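Hypothetical protein (Parabacteroides merdae, PDB 4OO3) is of unknown function but probably binds NAD(P) through a Rossmann fold and acts as an oxidoreductase. Local coordinates at residues 10-15 and 89-94; 32-37 and 405-410. One frame throughout, in Å; residues are numbered along the deposited sequence.

Contact 1 of 2, residues 10-15 and 89-94; sequences GEVKLI and GNVMIQ
N90 lays its carboxamide against the backbone of E11 to K13. ND2 donates to O of E11 at 3.0 Å; the bond is nearly straight and lies in the plane of the amide as well as in that of the accepting carbonyl. OD1 takes N-H of K13 at 2.8 Å, the donor tilted 34° from the plane of the side-chain carbonyl. With chi1 at 58°, CG of N90 sits between its own backbone N and carbonyl carbon, 3.6 Å from N of K13, and the two bonds settle the turn of the amide. Held in this way, the group can hardly rotate, and it spans the backbone from E11 to K13. The carbonyl of K13 is gripped twice as well: N of N90 reaches its O in the carbonyl plane, whereas N of V91 comes from above that plane. From here on the segments pair as parallel strands, L14 opposite V91 and I15 opposite M92. They are the two central strands of the six-stranded parallel sheet of a Rossmann fold, where the first strand lies beside the fourth. N of I15 donates to O of V91, and N of I93 meets O of I15 at 2.8 Å in a bond nearly in line with the C=O. On one face of the sheet L14 and V91 run alongside each other in the same direction, CD2 of L14 4.2 Å from CB of V91, while V12 crosses V91 obliquely, CG1 to CG2, at 3.8 Å. F406 and L410 of helix 395-412 touch V91 here. I15 and M92 point to the other face, where M83 of helix 79-86 touches both. CG1 of I15 lies 3.7 Å from CA of G89, and a side chain on that glycine would run into I15 and O of K13.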
loop_
_atom_site.group_PDB
_atom_site.type_symbol
_atom_site.label_atom_id
_atom_site.label_comp_id
_atom_site.label_asym_id
_atom_site.label_seq_id
_atom_site.Cartn_x
_atom_site.Cartn_y
_atom_site.Cartn_z
ATOM N N GLY A 10 16.266 18.392 12.928
ATOM C CA GLY A 10 15.100 19.008 13.565
ATOM C C GLY A 10 14.269 19.933 12.686
ATOM O O GLY A 10 13.355 20.596 13.182
ATOM N N GLU A 11 14.570 19.975 11.386
ATOM C CA GLU A 11 13.873 20.866 10.448
ATOM C C GLU A 11 12.440 20.406 10.162
ATOM O O GLU A 11 11.546 21.227 9.962
ATOM C CB GLU A 11 14.655 20.992 9.133
ATOM C CG GLU A 11 14.628 19.747 8.251
ATOM C CD GLU A 11 15.392 19.916 6.950
ATOM O OE1 GLU A 11 16.020 20.971 6.752
ATOM O OE2 GLU A 11 15.365 18.986 6.113
ATOM N N VAL A 12 12.232 19.094 10.130
ATOM C CA VAL A 12 10.905 18.528 9.904
ATOM C C VAL A 12 10.171 18.469 11.233
ATOM O O VAL A 12 10.680 17.903 12.201
ATOM C CB VAL A 12 10.992 17.117 9.286
ATOM C CG1 VAL A 12 9.637 16.417 9.308
ATOM C CG2 VAL A 12 11.538 17.202 7.868
ATOM N N LYS A 13 8.980 19.061 11.270
ATOM C CA LYS A 13 8.173 19.128 12.484
ATOM C C LYS A 13 6.857 18.414 12.259
ATOM O O LYS A 13 5.980 18.936 11.572
ATOM C CB LYS A 13 7.896 20.581 12.869
ATOM C CG LYS A 13 8.999 21.240 13.677
ATOM C CD LYS A 13 9.674 22.367 12.927
ATOM C CE LYS A 13 10.731 23.027 13.799
ATOM N NZ LYS A 13 10.961 24.439 13.398
ATOM N N LEU A 14 6.708 17.242 12.864
ATOM C CA LEU A 14 5.563 16.369 12.596
ATOM C C LEU A 14 4.282 16.771 13.320
ATOM O O LEU A 14 4.298 17.121 14.492
ATOM C CB LEU A 14 5.876 14.916 12.980
ATOM C CG LEU A 14 7.018 14.189 12.279
ATOM C CD1 LEU A 14 7.034 12.730 12.724
ATOM C CD2 LEU A 14 6.898 14.306 10.769
ATOM N N ILE A 15 3.177 16.698 12.592
ATOM C CA ILE A 15 1.846 16.764 13.162
ATOM C C ILE A 15 1.205 15.414 12.921
ATOM O O ILE A 15 1.227 14.916 11.812
ATOM C CB ILE A 15 0.969 17.808 12.455
ATOM C CG1 ILE A 15 1.599 19.198 12.551
ATOM C CG2 ILE A 15 -0.433 17.792 13.045
ATOM C CD1 ILE A 15 0.963 20.222 11.632
ATOM N N GLY A 89 3.419 22.580 13.090
ATOM C CA GLY A 89 4.276 21.673 12.330
ATOM C C GLY A 89 4.267 21.972 10.845
ATOM O O GLY A 89 3.477 22.784 10.384
ATOM N N ASN A 90 5.162 21.317 10.103
ATOM C CA ASN A 90 5.279 21.503 8.653
ATOM C C ASN A 90 5.148 20.206 7.837
ATOM O O ASN A 90 5.229 20.245 6.614
ATOM C CB ASN A 90 6.587 22.214 8.313
ATOM C CG ASN A 90 7.806 21.472 8.822
ATOM O OD1 ASN A 90 7.783 20.256 9.006
ATOM N ND2 ASN A 90 8.881 22.202 9.045
ATOM N N VAL A 91 4.948 19.069 8.509
ATOM C CA VAL A 91 4.590 17.818 7.837
ATOM C C VAL A 91 3.521 17.097 8.655
ATOM O O VAL A 91 3.727 16.817 9.838
ATOM C CB VAL A 91 5.797 16.867 7.692
ATOM C CG1 VAL A 91 5.371 15.555 7.045
ATOM C CG2 VAL A 91 6.911 17.521 6.890
HETATM N N MSE A 92 2.401 16.773 8.011
HETATM C CA MSE A 92 1.286 16.104 8.667
HETATM C C MSE A 92 1.273 14.652 8.279
HETATM O O MSE A 92 1.386 14.317 7.098
HETATM C CB MSE A 92 -0.014 16.773 8.239
HETATM C CG MSE A 92 -1.211 16.323 9.079
HETATM SE SE MSE A 92 -2.076 14.744 8.260
HETATM C CE MSE A 92 -3.107 15.716 6.916
ATOM N N ILE A 93 1.118 13.778 9.271
ATOM C CA ILE A 93 1.049 12.343 9.054
ATOM C C ILE A 93 -0.393 11.860 9.217
ATOM O O ILE A 93 -0.963 11.961 10.308
ATOM C CB ILE A 93 1.933 11.590 10.074
ATOM C CG1 ILE A 93 3.380 12.108 10.027
ATOM C CG2 ILE A 93 1.863 10.085 9.832
ATOM C CD1 ILE A 93 4.052 11.966 8.677
ATOM N N GLN A 94 -0.977 11.320 8.151
ATOM C CA GLN A 94 -2.366 10.840 8.199
ATOM C C GLN A 94 -2.456 9.327 7.988
ATOM O O GLN A 94 -2.175 8.828 6.907
ATOM C CB GLN A 94 -3.238 11.585 7.172
ATOM C CG GLN A 94 -4.612 11.993 7.708
ATOM C CD GLN A 94 -5.451 10.801 8.169
ATOM O OE1 GLN A 94 -5.565 9.801 7.461
ATOM N NE2 GLN A 94 -6.029 10.896 9.369
#

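Contact 2 of 2, residues 32-37 and 405-410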
loop_
_atom_site.group_PDB
_atom_site.type_symbol
_atom_site.label_atom_id
_atom_site.label_comp_id
_atom_site.label_asym_id
_atom_site.label_seq_id
_atom_site.Cartn_x
_atom_site.Cartn_y
_atom_site.Cartn_z
ATOM N N TYR A 32 14.938 9.734 12.754
ATOM C CA TYR A 32 15.584 10.433 11.633
ATOM C C TYR A 32 16.076 11.805 12.120
ATOM O O TYR A 32 15.307 12.556 12.720
ATOM C CB TYR A 32 14.614 10.583 10.452
ATOM C CG TYR A 32 13.932 9.291 10.057
ATOM C CD1 TYR A 32 14.580 8.357 9.249
ATOM C CD2 TYR A 32 12.647 8.992 10.504
ATOM C CE1 TYR A 32 13.966 7.166 8.887
ATOM C CE2 TYR A 32 12.022 7.806 10.149
ATOM C CZ TYR A 32 12.685 6.897 9.336
ATOM O OH TYR A 32 12.081 5.708 8.992
ATOM N N PRO A 33 17.366 12.129 11.891
ATOM C CA PRO A 33 17.909 13.398 12.380
ATOM C C PRO A 33 17.125 14.626 11.917
ATOM O O PRO A 33 17.033 15.605 12.658
ATOM C CB PRO A 33 19.329 13.433 11.796
ATOM C CG PRO A 33 19.672 12.020 11.504
ATOM C CD PRO A 33 18.375 11.346 11.153
ATOM N N GLN A 34 16.580 14.571 10.702
ATOM C CA GLN A 34 15.727 15.636 10.164
ATOM C C GLN A 34 14.517 15.931 11.033
ATOM O O GLN A 34 14.014 17.050 11.030
ATOM C CB GLN A 34 15.198 15.261 8.779
ATOM C CG GLN A 34 16.055 15.701 7.613
ATOM C CD GLN A 34 15.502 15.177 6.305
ATOM O OE1 GLN A 34 15.462 13.969 6.094
ATOM N NE2 GLN A 34 15.060 16.077 5.427
ATOM N N VAL A 35 14.024 14.922 11.744
ATOM C CA VAL A 35 12.750 15.055 12.436
ATOM C C VAL A 35 12.925 15.508 13.884
ATOM O O VAL A 35 13.568 14.834 14.699
ATOM C CB VAL A 35 11.929 13.756 12.373
ATOM C CG1 VAL A 35 10.567 13.972 13.013
ATOM C CG2 VAL A 35 11.753 13.326 10.923
ATOM N N SER A 36 12.341 16.665 14.180
ATOM C CA SER A 36 12.365 17.236 15.523
ATOM C C SER A 36 11.703 16.273 16.489
ATOM O O SER A 36 10.703 15.638 16.149
ATOM C CB SER A 36 11.640 18.585 15.533
ATOM O OG SER A 36 11.075 18.861 16.796
ATOM N N LYS A 37 12.265 16.167 17.690
ATOM C CA LYS A 37 11.721 15.272 18.712
ATOM C C LYS A 37 10.338 15.683 19.203
ATOM O O LYS A 37 9.591 14.836 19.693
ATOM C CB LYS A 37 12.671 15.160 19.897
ATOM C CG LYS A 37 13.669 14.024 19.774
ATOM C CD LYS A 37 14.690 14.244 18.673
ATOM C CE LYS A 37 15.640 13.062 18.615
ATOM N NZ LYS A 37 16.832 13.331 17.776
ATOM N N HIS A 405 12.617 8.119 1.820
ATOM C CA HIS A 405 12.449 8.657 0.467
ATOM C C HIS A 405 11.679 9.978 0.530
ATOM O O HIS A 405 12.061 10.950 -0.117
ATOM C CB HIS A 405 11.759 7.632 -0.453
ATOM C CG HIS A 405 11.529 8.120 -1.856
ATOM N ND1 HIS A 405 10.376 8.778 -2.238
ATOM C CD2 HIS A 405 12.292 8.029 -2.974
ATOM C CE1 HIS A 405 10.444 9.083 -3.523
ATOM N NE2 HIS A 405 11.596 8.637 -3.994
ATOM N N PHE A 406 10.627 10.017 1.347
ATOM C CA PHE A 406 9.813 11.226 1.520
ATOM C C PHE A 406 10.615 12.357 2.157
ATOM O O PHE A 406 10.576 13.492 1.681
ATOM C CB PHE A 406 8.559 10.914 2.356
ATOM C CG PHE A 406 7.723 12.124 2.677
ATOM C CD1 PHE A 406 6.813 12.625 1.759
ATOM C CD2 PHE A 406 7.852 12.769 3.905
ATOM C CE1 PHE A 406 6.045 13.737 2.059
ATOM C CE2 PHE A 406 7.091 13.884 4.204
ATOM C CZ PHE A 406 6.183 14.368 3.280
ATOM N N LEU A 407 11.354 12.051 3.218
ATOM C CA LEU A 407 12.192 13.058 3.879
ATOM C C LEU A 407 13.306 13.610 2.979
ATOM O O LEU A 407 13.686 14.772 3.111
ATOM C CB LEU A 407 12.797 12.497 5.170
ATOM C CG LEU A 407 11.809 12.177 6.291
ATOM C CD1 LEU A 407 12.499 11.379 7.386
ATOM C CD2 LEU A 407 11.192 13.447 6.860
ATOM N N ASP A 408 13.839 12.779 2.086
ATOM C CA ASP A 408 14.792 13.251 1.068
ATOM C C ASP A 408 14.124 14.222 0.122
ATOM O O ASP A 408 14.624 15.317 -0.120
ATOM C CB ASP A 408 15.339 12.092 0.222
ATOM C CG ASP A 408 16.651 11.567 0.731
ATOM O OD1 ASP A 408 17.530 12.387 1.060
ATOM O OD2 ASP A 408 16.810 10.332 0.781
ATOM N N TYR A 409 12.991 13.807 -0.428
ATOM C CA TYR A 409 12.365 14.589 -1.474
ATOM C C TYR A 409 11.771 15.901 -0.974
ATOM O O TYR A 409 11.559 16.818 -1.769
ATOM C CB TYR A 409 11.391 13.738 -2.300
ATOM C CG TYR A 409 12.141 13.083 -3.439
ATOM C CD1 TYR A 409 12.630 13.859 -4.496
ATOM C CD2 TYR A 409 12.429 11.722 -3.439
ATOM C CE1 TYR A 409 13.350 13.295 -5.534
ATOM C CE2 TYR A 409 13.153 11.151 -4.478
ATOM C CZ TYR A 409 13.609 11.940 -5.523
ATOM O OH TYR A 409 14.325 11.381 -6.558
ATOM N N LEU A 410 11.557 16.012 0.334
ATOM C CA LEU A 410 11.236 17.308 0.933
ATOM C C LEU A 410 12.328 18.333 0.638
ATOM O O LEU A 410 12.022 19.496 0.387
ATOM C CB LEU A 410 11.029 17.195 2.451
ATOM C CG LEU A 410 9.699 16.619 2.946
ATOM C CD1 LEU A 410 9.727 16.492 4.463
ATOM C CD2 LEU A 410 8.525 17.477 2.484
#
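L407 reaches from its helix into the type I turn formed by Y32 to V35 and carries the apolar side of the contact. Its CD1 stands over one face of the Y32 ring, 4.1 Å from the ring centroid and 27° off the normal, a CH-pi contact; the closest ring atom is CG, at 3.7 Å from CD1. With chi1 at -50°, CG of Y32 lies anti to the carbonyl carbon, which brings the base of the ring beneath that methyl. The other branch of L407 goes to V35, CD2 meeting CG2 at 4.1 Å. Y32 and V35 both run roughly perpendicular to the leucine side chain. The polar part is a single hydrogen bond. Q34, extended beyond CG, runs antiparallel alongside L407 and donates from NE2 to the helix carbonyl O of L407 at 3.0 Å. O of L407 lies close to the plane of the Q34 amide, but NE2 stands above the carbonyl plane. NE2 also donates to OE2 of E11, which takes N of G7 as well, so two acceptors fix the amide, while OE1 rests 3.2 Å from CB of L407. An alanine in place of Q34 would probably leave O of L407 without this side-chain donor, deprive E11 of the bond from NE2 and open a gap beside CB of L407. The turn belongs to the loop between helix 22-26 and strand 38-43 of the Rossmann sheet, whereas helix 395-412 comes from the family region of the C-terminal domain, so the contact ties the two parts of the chain together. Y32 also touches T403 and E404 one turn earlier in that helix, and F406 and L410 pack on L116 and N114 of strand 114-117.

How the contacts relate
Both contacts are largely buried, and their centres lie about 9 Å apart. Contact 1 is internal to the Rossmann sheet and is joined by four backbone hydrogen bonds and two from a side chain; contact 2 lies just ahead of strand 38-43, where a loop meets a helix from far along the chain through side chains and a single hydrogen bond. Each reaches the surface at one point, contact 1 at K13 and contact 2 at D408 on the helix. The same backbone joins them: N and O of V12 probably bond to O of Q34 and N of S36, and L14 packs on V35. Helix 395-412 serves both, since V12 touches L407 and L410.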